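Local coordinates for thermoresistant glucokinase (Janibacter sp. HTCC2649, PDB 4EUN), which probably transfers a phosphate group from ATP to a sugar acid such as gluconate, as expected of a gluconokinase-type carbohydrate kinase, at residues T29-M35 and P124-H130; S170-L174 and R186-W190; L90-D95 and V118-P123. One frame throughout, in Å; residues are numbered along the deposited sequence.

Strand 31-35, near the N terminus, pairs with residues 124-130; this pairing, interaction 1, closes the longest of the three loops. Within that span interaction 3 closes a shorter one, from helix 80-99 through strand 104-108 to the end of helix 113-119, so it is nested in interaction 1. Interaction 2 follows in series and crosses neither, closing the short connection from strand 171-175 to helix 180-191. Interaction 1 joins the central strand of the parallel sheet to the next one, 127-132. Interaction 2 lies beside it, joined through Asp127 OD1 and Ser170 OG, and interaction 3 abuts it where Pro123 packs on His31; interactions 2 and 3 do not touch.

Interaction 1: T29-M35 and P124-H130; sequences TRHVVVM and PSVDFLH
Thr29 lies loosely beside Pro124 at the entrance to two neighbouring parallel strands, 31-35 and 127-130, in the middle of the five-stranded sheet (order 2-3-1-4-5) of a P-loop kinase fold. Arg30, bent at chi2 and chi3, brings NH2 to Asp127 OD2 at 2.9 Å in a salt bridge whose N-H...O bond is nearly straight (168°). The oxygen lies in the guanidinium plane, yet the nitrogen comes from above the carboxylate, whose plane is turned 86° from the guanidinium. Water 1 accepts from Arg30 NE and His31 N, donates to Asp127 OD2 and also bonds Ser125 OG, while Asp127 OD1 is taken by Ser170 OG. His31 is held through NE2 by Thr29 OG1 (2.8 Å) and through ND1 by Thr104 OG1; its CB lies 3.5 Å from Ser125 O, a buried carbonyl oxygen with no hydrogen-bond partner. His31 O receives Asp127 N. Val32 turns to the Asp127 face, where its CG1 meets Leu129 CD1 at 3.9 Å. On the reverse face Val33 sets CG2 against Val126 CG1 (3.6 Å), and its CB and CG1 lie close to CD2 and CE2 of Phe128; its N bonds Asp127 O and its O accepts Leu129 N. Val34 CG2 reaches the same Leu129 methyl as Val32. At Met35 the pairing continues with N bonded to Leu129 O at 2.8 Å.

Interaction 2: S170-L174 and R186-W190; sequences SGIVL and RALTW
Ile172 lies against the indole of Trp190, its CG2 methyl over one face, 3.4 Å from the centroid of the five-membered ring and only 7° off its normal, a close CH-pi contact. The first torsion of Ile172 (chi1 55°) places CG1 between the backbone N and the carbonyl carbon and sets CG2 beside the backbone N. Both branches therefore reach the tryptophan: CG1 lies 3.7 Å from Trp190 CE3, and CD1 runs on toward the CB and CG of Trp190. The two side chains run antiparallel, so the far end of the indole overhangs the start of the strand. There Trp190 CH2 comes within 3.4 Å of Gly171 CA, a side-chain-free position, and also touches Ser170 OG, whose hydrogen bond goes to Asp127 OD1. This is the last beta-alpha unit of the alpha/beta sandwich: edge strand 171-175 is followed by helix 180-191, which folds back over one face of the sheet, the segment 186-190 running nearly antiparallel to strand segment 171-174. The axes of these two segments lie 10.0 Å apart. Helix 42-53 flanks the same layer, touching Ala187 through Val49 and Leu174 through Ile45. Arg186, one turn before Trp190, stretches out with an extended chain from CG to NE and brings its NH2 to Val173 O at 2.9 Å. The bond is fairly straight (164°) and lies in both the carbonyl and the guanidinium planes; NE adds a weak second bond to the same oxygen, which may steady the guanidinium. Alongside the arginine chain, Leu174 CD2 packs 3.8 Å from Arg186 NE and also meets its CG and CD.

Interaction 3: L90-D95 and V118-P123; sequences LAEWMD and VLREGP
Met94 reaches from helix 80-99 across Pro123 to Leu119. Its CB rests on the proline ring, 3.7 Å from Pro123 CG, with Pro123 CD almost as near. Farther along, SD passes Pro123 CG at 4.1 Å. A bend at the last torsion (chi3 -81°) then swings the methyl round to Leu119, where CE lies 4.0 Å from the carbonyl O of Leu119 and slightly farther from its CD2. That same Leu119 CD2 packs 3.7 Å from Leu90 CB, a turn earlier on the helix, and the two leucines run alongside one another in the same sense. The chain is here leaving helix 113-119 through a type I beta turn, Leu119 to Gly122, on its way to strand 127-132, the neighbour of the central strand 31-35 in the alpha/beta fold, and helix 80-99 backs this exit. Ala91 points at the end of the helix and the start of the turn: its CB lies 3.5 Å from Val118 O, an oxygen already bonded by Glu121 N, and is a little farther from Leu119 O. Gly122, having no side chain, comes so near that its CA makes a CH...O contact of 3.4 Å with Ala91 O, the carbonyl that also accepts Asp95 N within the helix. Farther round the helix, Trp93 turns to the second subunit and donates from NE1 to Ala62 O of that neighbouring subunit. Asp95 CB packs against the Gly122 carbonyl, and Asp95 OD1 stands 3.2 Å from Gly122 O, two acceptors side by side with no hydrogen bond between them.

Interaction 1: T29-M35 and P124-H130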
ATOM      1  N   THR A  29     -19.917   2.267  -6.671  1.00 36.16           N
ATOM      2  CA  THR A  29     -18.511   2.162  -6.320  1.00 28.99           C
ATOM      3  C   THR A  29     -18.063   0.727  -6.501  1.00 30.32           C
ATOM      4  O   THR A  29     -18.887  -0.190  -6.489  1.00 32.67           O
ATOM      5  CB  THR A  29     -18.217   2.658  -4.894  1.00 30.17           C
ATOM      6  OG1 THR A  29     -18.966   1.891  -3.947  1.00 29.51           O
ATOM      7  CG2 THR A  29     -18.603   4.130  -4.762  1.00 30.41           C
ATOM      8  N   ARG A  30     -16.765   0.536  -6.695  1.00 26.95           N
ATOM      9  CA  ARG A  30     -16.216  -0.803  -6.874  1.00 23.37           C
ATOM     10  C   ARG A  30     -15.198  -1.067  -5.791  1.00 22.68           C
ATOM     11  O   ARG A  30     -14.504  -0.149  -5.334  1.00 24.48           O
ATOM     12  CB  ARG A  30     -15.543  -0.931  -8.239  1.00 25.40           C
ATOM     13  CG  ARG A  30     -16.473  -0.702  -9.416  1.00 27.80           C
ATOM     14  CD  ARG A  30     -17.552  -1.773  -9.489  1.00 27.44           C
ATOM     15  NE  ARG A  30     -16.969  -3.102  -9.667  1.00 27.72           N
ATOM     16  CZ  ARG A  30     -16.628  -3.621 -10.844  1.00 29.27           C
ATOM     17  NH1 ARG A  30     -16.804  -2.927 -11.958  1.00 31.68           N
ATOM     18  NH2 ARG A  30     -16.101  -4.835 -10.905  1.00 28.61           N
ATOM     19  N   HIS A  31     -15.099  -2.327  -5.379  1.00 21.82           N
ATOM     20  CA  HIS A  31     -14.206  -2.691  -4.298  1.00 19.19           C
ATOM     21  C   HIS A  31     -13.571  -4.025  -4.603  1.00 21.59           C
ATOM     22  O   HIS A  31     -14.259  -5.038  -4.712  1.00 25.71           O
ATOM     23  CB  HIS A  31     -14.973  -2.688  -2.970  1.00 22.25           C
ATOM     24  CG  HIS A  31     -15.699  -1.400  -2.750  1.00 24.72           C
ATOM     25  ND1 HIS A  31     -15.075  -0.284  -2.234  1.00 23.26           N
ATOM     26  CD2 HIS A  31     -16.959  -1.015  -3.065  1.00 25.27           C
ATOM     27  CE1 HIS A  31     -15.930   0.726  -2.220  1.00 21.40           C
ATOM     28  NE2 HIS A  31     -17.076   0.309  -2.715  1.00 23.88           N
ATOM     29  N   VAL A  32     -12.255  -3.996  -4.767  1.00 19.43           N
ATOM     30  CA  VAL A  32     -11.506  -5.155  -5.239  1.00 19.41           C
ATOM     31  C   VAL A  32     -10.571  -5.603  -4.137  1.00 19.87           C
ATOM     32  O   VAL A  32      -9.975  -4.782  -3.450  1.00 18.80           O
ATOM     33  CB  VAL A  32     -10.684  -4.797  -6.505  1.00 21.33           C
ATOM     34  CG1 VAL A  32      -9.935  -6.019  -7.034  1.00 22.01           C
ATOM     35  CG2 VAL A  32     -11.596  -4.225  -7.588  1.00 22.74           C
ATOM     36  N   VAL A  33     -10.455  -6.918  -3.963  1.00 18.92           N
ATOM     37  CA  VAL A  33      -9.482  -7.485  -3.040  1.00 18.98           C
ATOM     38  C   VAL A  33      -8.556  -8.401  -3.822  1.00 19.81           C
ATOM     39  O   VAL A  33      -9.027  -9.318  -4.493  1.00 20.87           O
ATOM     40  CB  VAL A  33     -10.164  -8.288  -1.897  1.00 18.51           C
ATOM     41  CG1 VAL A  33      -9.117  -9.013  -1.053  1.00 21.06           C
ATOM     42  CG2 VAL A  33     -10.992  -7.346  -1.023  1.00 22.26           C
ATOM     43  N   VAL A  34      -7.251  -8.138  -3.746  1.00 18.36           N
ATOM     44  CA  VAL A  34      -6.257  -9.025  -4.341  1.00 18.65           C
ATOM     45  C   VAL A  34      -5.793  -9.916  -3.215  1.00 19.29           C
ATOM     46  O   VAL A  34      -5.193  -9.454  -2.256  1.00 21.31           O
ATOM     47  CB  VAL A  34      -5.050  -8.260  -4.917  1.00 19.87           C
ATOM     48  CG1 VAL A  34      -4.111  -9.234  -5.638  1.00 22.70           C
ATOM     49  CG2 VAL A  34      -5.533  -7.157  -5.883  1.00 21.01           C
ATOM     50  N   MET A  35      -6.042 -11.209  -3.362  0.52 18.83           N
ATOM     51  CA  MET A  35      -5.796 -12.156  -2.297  0.52 20.85           C
ATOM     52  C   MET A  35      -4.719 -13.129  -2.755  0.52 20.80           C
ATOM     53  O   MET A  35      -4.739 -13.594  -3.879  0.52 23.40           O
ATOM     54  CB  MET A  35      -7.106 -12.879  -1.968  0.52 21.66           C
ATOM     55  CG  MET A  35      -6.946 -14.238  -1.350  0.52 26.27           C
ATOM     56  SD  MET A  35      -8.541 -15.008  -1.005  0.52 30.42           S
ATOM     57  CE  MET A  35      -9.172 -15.393  -2.641  0.52 22.23           C
ATOM     58  N   PRO A 124     -21.046  -2.449  -0.904  1.00 30.06           N
ATOM     59  CA  PRO A 124     -22.146  -3.112  -1.615  1.00 28.10           C
ATOM     60  C   PRO A 124     -21.736  -4.317  -2.459  1.00 31.48           C
ATOM     61  O   PRO A 124     -22.606  -5.118  -2.814  1.00 32.69           O
ATOM     62  CB  PRO A 124     -22.697  -2.000  -2.518  1.00 29.89           C
ATOM     63  CG  PRO A 124     -22.297  -0.733  -1.850  1.00 35.35           C
ATOM     64  CD  PRO A 124     -20.954  -1.018  -1.245  1.00 32.67           C
ATOM     65  N   SER A 125     -20.449  -4.447  -2.774  1.00 26.18           N
ATOM     66  CA  SER A 125     -19.953  -5.616  -3.497  1.00 26.42           C
ATOM     67  C   SER A 125     -18.454  -5.734  -3.276  1.00 25.72           C
ATOM     68  O   SER A 125     -17.790  -4.740  -2.975  1.00 25.92           O
ATOM     69  CB  SER A 125     -20.230  -5.500  -4.996  1.00 33.05           C
ATOM     70  OG  SER A 125     -19.578  -4.363  -5.540  1.00 32.90           O
ATOM     71  N   VAL A 126     -17.925  -6.951  -3.407  1.00 25.43           N
ATOM     72  CA  VAL A 126     -16.480  -7.168  -3.390  1.00 27.05           C
ATOM     73  C   VAL A 126     -16.057  -8.175  -4.463  1.00 28.05           C
ATOM     74  O   VAL A 126     -16.579  -9.296  -4.525  1.00 26.70           O
ATOM     75  CB  VAL A 126     -15.958  -7.650  -2.018  1.00 24.04           C
ATOM     76  CG1 VAL A 126     -14.429  -7.691  -2.026  1.00 23.49           C
ATOM     77  CG2 VAL A 126     -16.427  -6.737  -0.900  1.00 25.87           C
ATOM     78  N   ASP A 127     -15.112  -7.767  -5.306  1.00 22.69           N
ATOM     79  CA  ASP A 127     -14.598  -8.632  -6.361  1.00 23.27           C
ATOM     80  C   ASP A 127     -13.206  -9.082  -5.986  1.00 19.75           C
ATOM     81  O   ASP A 127     -12.388  -8.277  -5.555  1.00 22.69           O
ATOM     82  CB  ASP A 127     -14.548  -7.877  -7.693  1.00 28.41           C
ATOM     83  CG  ASP A 127     -15.907  -7.387  -8.141  1.00 32.05           C
ATOM     84  OD1 ASP A 127     -16.847  -8.211  -8.239  1.00 29.73           O
ATOM     85  OD2 ASP A 127     -16.035  -6.170  -8.386  1.00 32.21           O
ATOM     86  N   PHE A 128     -12.927 -10.375  -6.142  1.00 20.64           N
ATOM     87  CA  PHE A 128     -11.645 -10.912  -5.713  1.00 20.36           C
ATOM     88  C   PHE A 128     -10.751 -11.267  -6.880  1.00 22.24           C
ATOM     89  O   PHE A 128     -11.200 -11.869  -7.853  1.00 24.48           O
ATOM     90  CB  PHE A 128     -11.872 -12.159  -4.835  1.00 20.81           C
ATOM     91  CG  PHE A 128     -12.450 -11.832  -3.497  1.00 21.46           C
ATOM     92  CD1 PHE A 128     -13.823 -11.680  -3.332  1.00 22.62           C
ATOM     93  CD2 PHE A 128     -11.612 -11.620  -2.407  1.00 18.55           C
ATOM     94  CE1 PHE A 128     -14.355 -11.335  -2.091  1.00 22.72           C
ATOM     95  CE2 PHE A 128     -12.133 -11.281  -1.167  1.00 18.56           C
ATOM     96  CZ  PHE A 128     -13.504 -11.138  -1.009  1.00 21.02           C
ATOM     97  N   LEU A 129      -9.485 -10.875  -6.787  1.00 20.13           N
ATOM     98  CA  LEU A 129      -8.462 -11.366  -7.701  1.00 18.15           C
ATOM     99  C   LEU A 129      -7.587 -12.298  -6.881  1.00 19.40           C
ATOM    100  O   LEU A 129      -6.890 -11.874  -5.959  1.00 18.88           O
ATOM    101  CB  LEU A 129      -7.636 -10.210  -8.274  1.00 19.71           C
ATOM    102  CG  LEU A 129      -8.408  -9.097  -8.983  1.00 21.39           C
ATOM    103  CD1 LEU A 129      -7.450  -7.974  -9.352  1.00 20.98           C
ATOM    104  CD2 LEU A 129      -9.122  -9.621 -10.219  1.00 26.33           C
ATOM    105  N   HIS A 130      -7.643 -13.581  -7.200  1.00 19.32           N
ATOM    106  CA  HIS A 130      -6.907 -14.583  -6.433  1.00 19.98           C
ATOM    107  C   HIS A 130      -5.581 -14.902  -7.130  1.00 22.23           C
ATOM    108  O   HIS A 130      -5.553 -15.604  -8.140  1.00 21.68           O
ATOM    109  CB  HIS A 130      -7.770 -15.836  -6.291  1.00 20.72           C
ATOM    110  CG  HIS A 130      -7.079 -16.993  -5.640  1.00 20.71           C
ATOM    111  ND1 HIS A 130      -7.598 -18.269  -5.686  1.00 20.66           N
ATOM    112  CD2 HIS A 130      -5.930 -17.072  -4.927  1.00 22.15           C
ATOM    113  CE1 HIS A 130      -6.787 -19.091  -5.040  1.00 22.75           C
ATOM    114  NE2 HIS A 130      -5.768 -18.397  -4.574  1.00 21.42           N
TER
HETATM  115  O   HOH W   1     -16.957  -4.160  -6.688  1.00 27.58           O

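Interaction 2: S170-L174 and R186-W190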
ATOM      1  N   SER A 170     -17.674 -13.557  -6.351  1.00 28.86           N
ATOM      2  CA  SER A 170     -17.217 -12.862  -7.545  1.00 27.58           C
ATOM      3  C   SER A 170     -15.705 -12.807  -7.518  1.00 29.45           C
ATOM      4  O   SER A 170     -15.116 -12.123  -6.683  1.00 27.93           O
ATOM      5  CB  SER A 170     -17.781 -11.448  -7.599  1.00 29.50           C
ATOM      6  OG  SER A 170     -17.202 -10.713  -8.660  1.00 30.84           O
ATOM      7  N   GLY A 171     -15.065 -13.542  -8.417  1.00 30.63           N
ATOM      8  CA  GLY A 171     -13.619 -13.523  -8.459  1.00 28.00           C
ATOM      9  C   GLY A 171     -13.036 -14.285  -9.622  1.00 27.82           C
ATOM     10  O   GLY A 171     -13.727 -15.095 -10.251  1.00 29.21           O
ATOM     11  N   ILE A 172     -11.768 -14.007  -9.919  1.00 26.25           N
ATOM     12  CA  ILE A 172     -11.015 -14.811 -10.878  1.00 33.07           C
ATOM     13  C   ILE A 172      -9.638 -15.169 -10.328  1.00 26.16           C
ATOM     14  O   ILE A 172      -9.110 -14.484  -9.451  1.00 25.84           O
ATOM     15  CB  ILE A 172     -10.815 -14.083 -12.215  1.00 29.87           C
ATOM     16  CG1 ILE A 172     -10.168 -12.723 -11.978  1.00 32.73           C
ATOM     17  CG2 ILE A 172     -12.135 -13.983 -12.977  1.00 38.60           C
ATOM     18  CD1 ILE A 172      -9.548 -12.120 -13.225  1.00 40.68           C
ATOM     19  N   VAL A 173      -9.070 -16.253 -10.852  1.00 26.68           N
ATOM     20  CA  VAL A 173      -7.723 -16.674 -10.495  1.00 23.74           C
ATOM     21  C   VAL A 173      -6.690 -16.065 -11.442  1.00 33.63           C
ATOM     22  O   VAL A 173      -6.896 -16.020 -12.658  1.00 41.25           O
ATOM     23  CB  VAL A 173      -7.607 -18.221 -10.505  1.00 29.71           C
ATOM     24  CG1 VAL A 173      -6.157 -18.657 -10.359  1.00 36.38           C
ATOM     25  CG2 VAL A 173      -8.431 -18.806  -9.389  1.00 33.00           C
ATOM     26  N   LEU A 174      -5.594 -15.578 -10.872  1.00 30.94           N
ATOM     27  CA  LEU A 174      -4.471 -15.056 -11.646  1.00 29.05           C
ATOM     28  C   LEU A 174      -3.252 -15.932 -11.354  1.00 30.46           C
ATOM     29  O   LEU A 174      -2.762 -15.970 -10.215  1.00 26.75           O
ATOM     30  CB  LEU A 174      -4.172 -13.604 -11.258  1.00 32.99           C
ATOM     31  CG  LEU A 174      -5.279 -12.542 -11.381  1.00 33.67           C
ATOM     32  CD1 LEU A 174      -4.844 -11.190 -10.821  1.00 31.34           C
ATOM     33  CD2 LEU A 174      -5.736 -12.405 -12.824  1.00 36.90           C
ATOM     34  N   ARG A 186      -5.472  -8.861 -17.714  1.00 36.19           N
ATOM     35  CA  ARG A 186      -6.495  -9.877 -17.493  1.00 32.81           C
ATOM     36  C   ARG A 186      -7.486  -9.418 -16.422  1.00 30.99           C
ATOM     37  O   ARG A 186      -8.703  -9.509 -16.608  1.00 34.45           O
ATOM     38  CB  ARG A 186      -5.831 -11.197 -17.087  1.00 38.36           C
ATOM     39  CG  ARG A 186      -6.784 -12.336 -16.796  1.00 48.56           C
ATOM     40  CD  ARG A 186      -6.020 -13.646 -16.616  1.00 49.39           C
ATOM     41  NE  ARG A 186      -6.717 -14.571 -15.726  1.00 53.91           N
ATOM     42  CZ  ARG A 186      -7.746 -15.328 -16.091  1.00 56.93           C
ATOM     43  NH1 ARG A 186      -8.207 -15.270 -17.334  1.00 59.45           N
ATOM     44  NH2 ARG A 186      -8.320 -16.141 -15.213  1.00 50.86           N
ATOM     45  N   ALA A 187      -6.955  -8.916 -15.312  1.00 28.09           N
ATOM     46  CA  ALA A 187      -7.768  -8.369 -14.225  1.00 27.98           C
ATOM     47  C   ALA A 187      -8.636  -7.205 -14.685  1.00 30.35           C
ATOM     48  O   ALA A 187      -9.824  -7.149 -14.364  1.00 33.82           O
ATOM     49  CB  ALA A 187      -6.876  -7.920 -13.065  1.00 26.51           C
ATOM     50  N   LEU A 188      -8.030  -6.269 -15.414  1.00 33.03           N
ATOM     51  CA  LEU A 188      -8.727  -5.074 -15.881  1.00 35.82           C
ATOM     52  C   LEU A 188      -9.871  -5.430 -16.828  1.00 34.56           C
ATOM     53  O   LEU A 188     -10.948  -4.830 -16.770  1.00 36.56           O
ATOM     54  CB  LEU A 188      -7.746  -4.118 -16.573  1.00 39.56           C
ATOM     55  CG  LEU A 188      -6.776  -3.348 -15.670  1.00 40.50           C
ATOM     56  CD1 LEU A 188      -5.724  -2.604 -16.482  1.00 42.47           C
ATOM     57  CD2 LEU A 188      -7.544  -2.382 -14.790  1.00 39.81           C
ATOM     58  N   THR A 189      -9.634  -6.409 -17.698  1.00 39.45           N
ATOM     59  CA  THR A 189     -10.662  -6.860 -18.630  1.00 43.98           C
ATOM     60  C   THR A 189     -11.830  -7.456 -17.856  1.00 37.00           C
ATOM     61  O   THR A 189     -12.992  -7.164 -18.137  1.00 39.99           O
ATOM     62  CB  THR A 189     -10.114  -7.907 -19.627  1.00 41.76           C
ATOM     63  OG1 THR A 189      -9.102  -7.311 -20.448  1.00 49.78           O
ATOM     64  CG2 THR A 189     -11.226  -8.422 -20.522  1.00 44.34           C
ATOM     65  N   TRP A 190     -11.516  -8.287 -16.868  1.00 35.44           N
ATOM     66  CA  TRP A 190     -12.555  -8.922 -16.079  1.00 35.42           C
ATOM     67  C   TRP A 190     -13.325  -7.933 -15.190  1.00 31.97           C
ATOM     68  O   TRP A 190     -14.557  -7.947 -15.163  1.00 37.04           O
ATOM     69  CB  TRP A 190     -11.975 -10.059 -15.240  1.00 34.83           C
ATOM     70  CG  TRP A 190     -13.024 -10.719 -14.434  1.00 33.42           C
ATOM     71  CD1 TRP A 190     -14.008 -11.548 -14.892  1.00 36.60           C
ATOM     72  CD2 TRP A 190     -13.227 -10.588 -13.027  1.00 28.73           C
ATOM     73  NE1 TRP A 190     -14.808 -11.945 -13.850  1.00 37.31           N
ATOM     74  CE2 TRP A 190     -14.347 -11.375 -12.693  1.00 31.75           C
ATOM     75  CE3 TRP A 190     -12.570  -9.883 -12.016  1.00 27.19           C
ATOM     76  CZ2 TRP A 190     -14.823 -11.475 -11.384  1.00 33.75           C
ATOM     77  CZ3 TRP A 190     -13.038  -9.986 -10.720  1.00 30.80           C
ATOM     78  CH2 TRP A 190     -14.157 -10.772 -10.415  1.00 34.64           C
TER

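Interaction 3: L90-D95 and V118-P123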
ATOM      1  N   LEU A  90     -11.479  -3.938   7.911  1.00 20.91           N
ATOM      2  CA  LEU A  90     -11.354  -3.832   6.457  1.00 20.61           C
ATOM      3  C   LEU A  90     -12.720  -3.618   5.816  1.00 21.48           C
ATOM      4  O   LEU A  90     -12.872  -2.795   4.898  1.00 20.54           O
ATOM      5  CB  LEU A  90     -10.694  -5.088   5.874  1.00 19.11           C
ATOM      6  CG  LEU A  90      -9.240  -5.322   6.271  1.00 19.65           C
ATOM      7  CD1 LEU A  90      -8.809  -6.699   5.812  1.00 18.60           C
ATOM      8  CD2 LEU A  90      -8.360  -4.257   5.633  1.00 20.51           C
ATOM      9  N   ALA A  91     -13.721  -4.357   6.290  1.00 20.42           N
ATOM     10  CA  ALA A  91     -15.076  -4.220   5.776  1.00 18.60           C
ATOM     11  C   ALA A  91     -15.603  -2.820   6.061  1.00 21.69           C
ATOM     12  O   ALA A  91     -16.207  -2.180   5.194  1.00 25.23           O
ATOM     13  CB  ALA A  91     -15.995  -5.274   6.389  1.00 22.98           C
ATOM     14  N   GLU A  92     -15.375  -2.345   7.283  1.00 22.55           N
ATOM     15  CA  GLU A  92     -15.835  -1.015   7.670  1.00 22.94           C
ATOM     16  C   GLU A  92     -15.141   0.072   6.863  1.00 21.42           C
ATOM     17  O   GLU A  92     -15.786   1.039   6.455  1.00 23.72           O
ATOM     18  CB  GLU A  92     -15.631  -0.795   9.171  1.00 31.80           C
ATOM     19  CG  GLU A  92     -16.566  -1.643  10.034  1.00 46.80           C
ATOM     20  CD  GLU A  92     -16.176  -1.654  11.500  1.00 59.60           C
ATOM     21  OE1 GLU A  92     -15.279  -0.874  11.890  1.00 59.70           O
ATOM     22  OE2 GLU A  92     -16.770  -2.448  12.264  1.00 65.69           O
ATOM     23  N   TRP A  93     -13.842  -0.087   6.626  1.00 20.72           N
ATOM     24  CA  TRP A  93     -13.081   0.901   5.850  1.00 19.30           C
ATOM     25  C   TRP A  93     -13.629   0.975   4.431  1.00 19.81           C
ATOM     26  O   TRP A  93     -13.869   2.070   3.917  1.00 21.50           O
ATOM     27  CB  TRP A  93     -11.599   0.539   5.855  1.00 20.55           C
ATOM     28  CG  TRP A  93     -10.693   1.484   5.110  1.00 17.57           C
ATOM     29  CD1 TRP A  93     -10.064   2.585   5.613  1.00 19.62           C
ATOM     30  CD2 TRP A  93     -10.269   1.363   3.743  1.00 16.63           C
ATOM     31  NE1 TRP A  93      -9.289   3.176   4.635  1.00 18.90           N
ATOM     32  CE2 TRP A  93      -9.394   2.442   3.479  1.00 17.99           C
ATOM     33  CE3 TRP A  93     -10.545   0.451   2.716  1.00 20.70           C
ATOM     34  CZ2 TRP A  93      -8.797   2.637   2.226  1.00 19.56           C
ATOM     35  CZ3 TRP A  93      -9.957   0.638   1.476  1.00 22.88           C
ATOM     36  CH2 TRP A  93      -9.089   1.734   1.238  1.00 20.67           C
ATOM     37  N   MET A  94     -13.856  -0.183   3.807  1.00 21.51           N
ATOM     38  CA  MET A  94     -14.450  -0.205   2.472  1.00 20.09           C
ATOM     39  C   MET A  94     -15.860   0.391   2.427  1.00 24.26           C
ATOM     40  O   MET A  94     -16.209   1.095   1.479  1.00 24.39           O
ATOM     41  CB  MET A  94     -14.469  -1.633   1.911  1.00 18.27           C
ATOM     42  CG  MET A  94     -13.106  -2.167   1.527  1.00 18.81           C
ATOM     43  SD  MET A  94     -13.239  -3.740   0.632  1.00 21.96           S
ATOM     44  CE  MET A  94     -13.439  -4.913   1.979  1.00 22.91           C
ATOM     45  N   ASP A  95     -16.673   0.101   3.440  1.00 23.54           N
ATOM     46  CA  ASP A  95     -18.040   0.610   3.503  1.00 22.48           C
ATOM     47  C   ASP A  95     -18.043   2.127   3.615  1.00 25.34           C
ATOM     48  O   ASP A  95     -18.836   2.804   2.957  1.00 26.78           O
ATOM     49  CB  ASP A  95     -18.768  -0.013   4.701  1.00 25.69           C
ATOM     50  CG  ASP A  95     -20.265   0.218   4.678  1.00 41.13           C
ATOM     51  OD1 ASP A  95     -20.837   0.496   3.600  1.00 39.36           O
ATOM     52  OD2 ASP A  95     -20.881   0.090   5.755  1.00 43.81           O
ATOM     53  N   VAL A 118     -17.098 -11.953   5.669  1.00 24.91           N
ATOM     54  CA  VAL A 118     -17.004 -10.774   6.529  1.00 24.78           C
ATOM     55  C   VAL A 118     -16.660  -9.512   5.727  1.00 25.72           C
ATOM     56  O   VAL A 118     -17.264  -8.458   5.928  1.00 26.30           O
ATOM     57  CB  VAL A 118     -15.973 -10.971   7.662  1.00 24.01           C
ATOM     58  CG1 VAL A 118     -15.818  -9.699   8.479  1.00 30.17           C
ATOM     59  CG2 VAL A 118     -16.386 -12.132   8.553  1.00 28.94           C
ATOM     60  N   LEU A 119     -15.707  -9.619   4.802  1.00 23.79           N
ATOM     61  CA  LEU A 119     -15.382  -8.488   3.924  1.00 24.10           C
ATOM     62  C   LEU A 119     -16.627  -8.016   3.171  1.00 24.74           C
ATOM     63  O   LEU A 119     -16.850  -6.812   3.016  1.00 25.28           O
ATOM     64  CB  LEU A 119     -14.280  -8.876   2.930  1.00 23.03           C
ATOM     65  CG  LEU A 119     -12.918  -9.204   3.551  1.00 20.31           C
ATOM     66  CD1 LEU A 119     -11.888  -9.567   2.489  1.00 24.05           C
ATOM     67  CD2 LEU A 119     -12.412  -8.026   4.364  1.00 19.10           C
ATOM     68  N   ARG A 120     -17.455  -8.964   2.731  1.00 22.48           N
ATOM     69  CA  ARG A 120     -18.658  -8.627   1.967  1.00 24.22           C
ATOM     70  C   ARG A 120     -19.768  -8.007   2.814  1.00 29.09           C
ATOM     71  O   ARG A 120     -20.756  -7.511   2.274  1.00 30.94           O
ATOM     72  CB  ARG A 120     -19.172  -9.837   1.178  1.00 25.32           C
ATOM     73  CG  ARG A 120     -18.384 -10.109  -0.109  1.00 25.85           C
ATOM     74  CD  ARG A 120     -18.970 -11.270  -0.916  1.00 26.03           C
ATOM     75  NE  ARG A 120     -18.806 -12.541  -0.220  1.00 26.84           N
ATOM     76  CZ  ARG A 120     -17.903 -13.465  -0.546  1.00 29.02           C
ATOM     77  NH1 ARG A 120     -17.080 -13.277  -1.570  1.00 26.87           N
ATOM     78  NH2 ARG A 120     -17.822 -14.579   0.160  1.00 27.94           N
ATOM     79  N   GLU A 121     -19.604  -8.021   4.134  1.00 27.91           N
ATOM     80  CA  GLU A 121     -20.567  -7.351   5.017  1.00 30.47           C
ATOM     81  C   GLU A 121     -20.425  -5.833   4.980  1.00 35.81           C
ATOM     82  O   GLU A 121     -21.307  -5.114   5.447  1.00 34.06           O
ATOM     83  CB  GLU A 121     -20.432  -7.850   6.463  1.00 34.29           C
ATOM     84  CG  GLU A 121     -20.740  -9.333   6.660  1.00 39.52           C
ATOM     85  CD  GLU A 121     -20.526  -9.792   8.097  1.00 54.70           C
ATOM     86  OE1 GLU A 121     -20.271  -8.932   8.969  1.00 69.70           O
ATOM     87  OE2 GLU A 121     -20.608 -11.012   8.354  1.00 63.29           O
ATOM     88  N   GLY A 122     -19.316  -5.344   4.427  1.00 30.22           N
ATOM     89  CA  GLY A 122     -19.049  -3.917   4.378  1.00 30.12           C
ATOM     90  C   GLY A 122     -19.685  -3.195   3.203  1.00 36.11           C
ATOM     91  O   GLY A 122     -20.811  -2.706   3.302  1.00 38.29           O
ATOM     92  N   PRO A 123     -18.959  -3.121   2.076  1.00 26.94           N
ATOM     93  CA  PRO A 123     -19.391  -2.351   0.903  1.00 29.19           C
ATOM     94  C   PRO A 123     -20.427  -3.116   0.079  1.00 30.06           C
ATOM     95  O   PRO A 123     -20.664  -4.298   0.331  1.00 30.26           O
ATOM     96  CB  PRO A 123     -18.089  -2.185   0.116  1.00 27.18           C
ATOM     97  CG  PRO A 123     -17.327  -3.451   0.428  1.00 25.23           C
ATOM     98  CD  PRO A 123     -17.644  -3.763   1.867  1.00 28.03           C
TER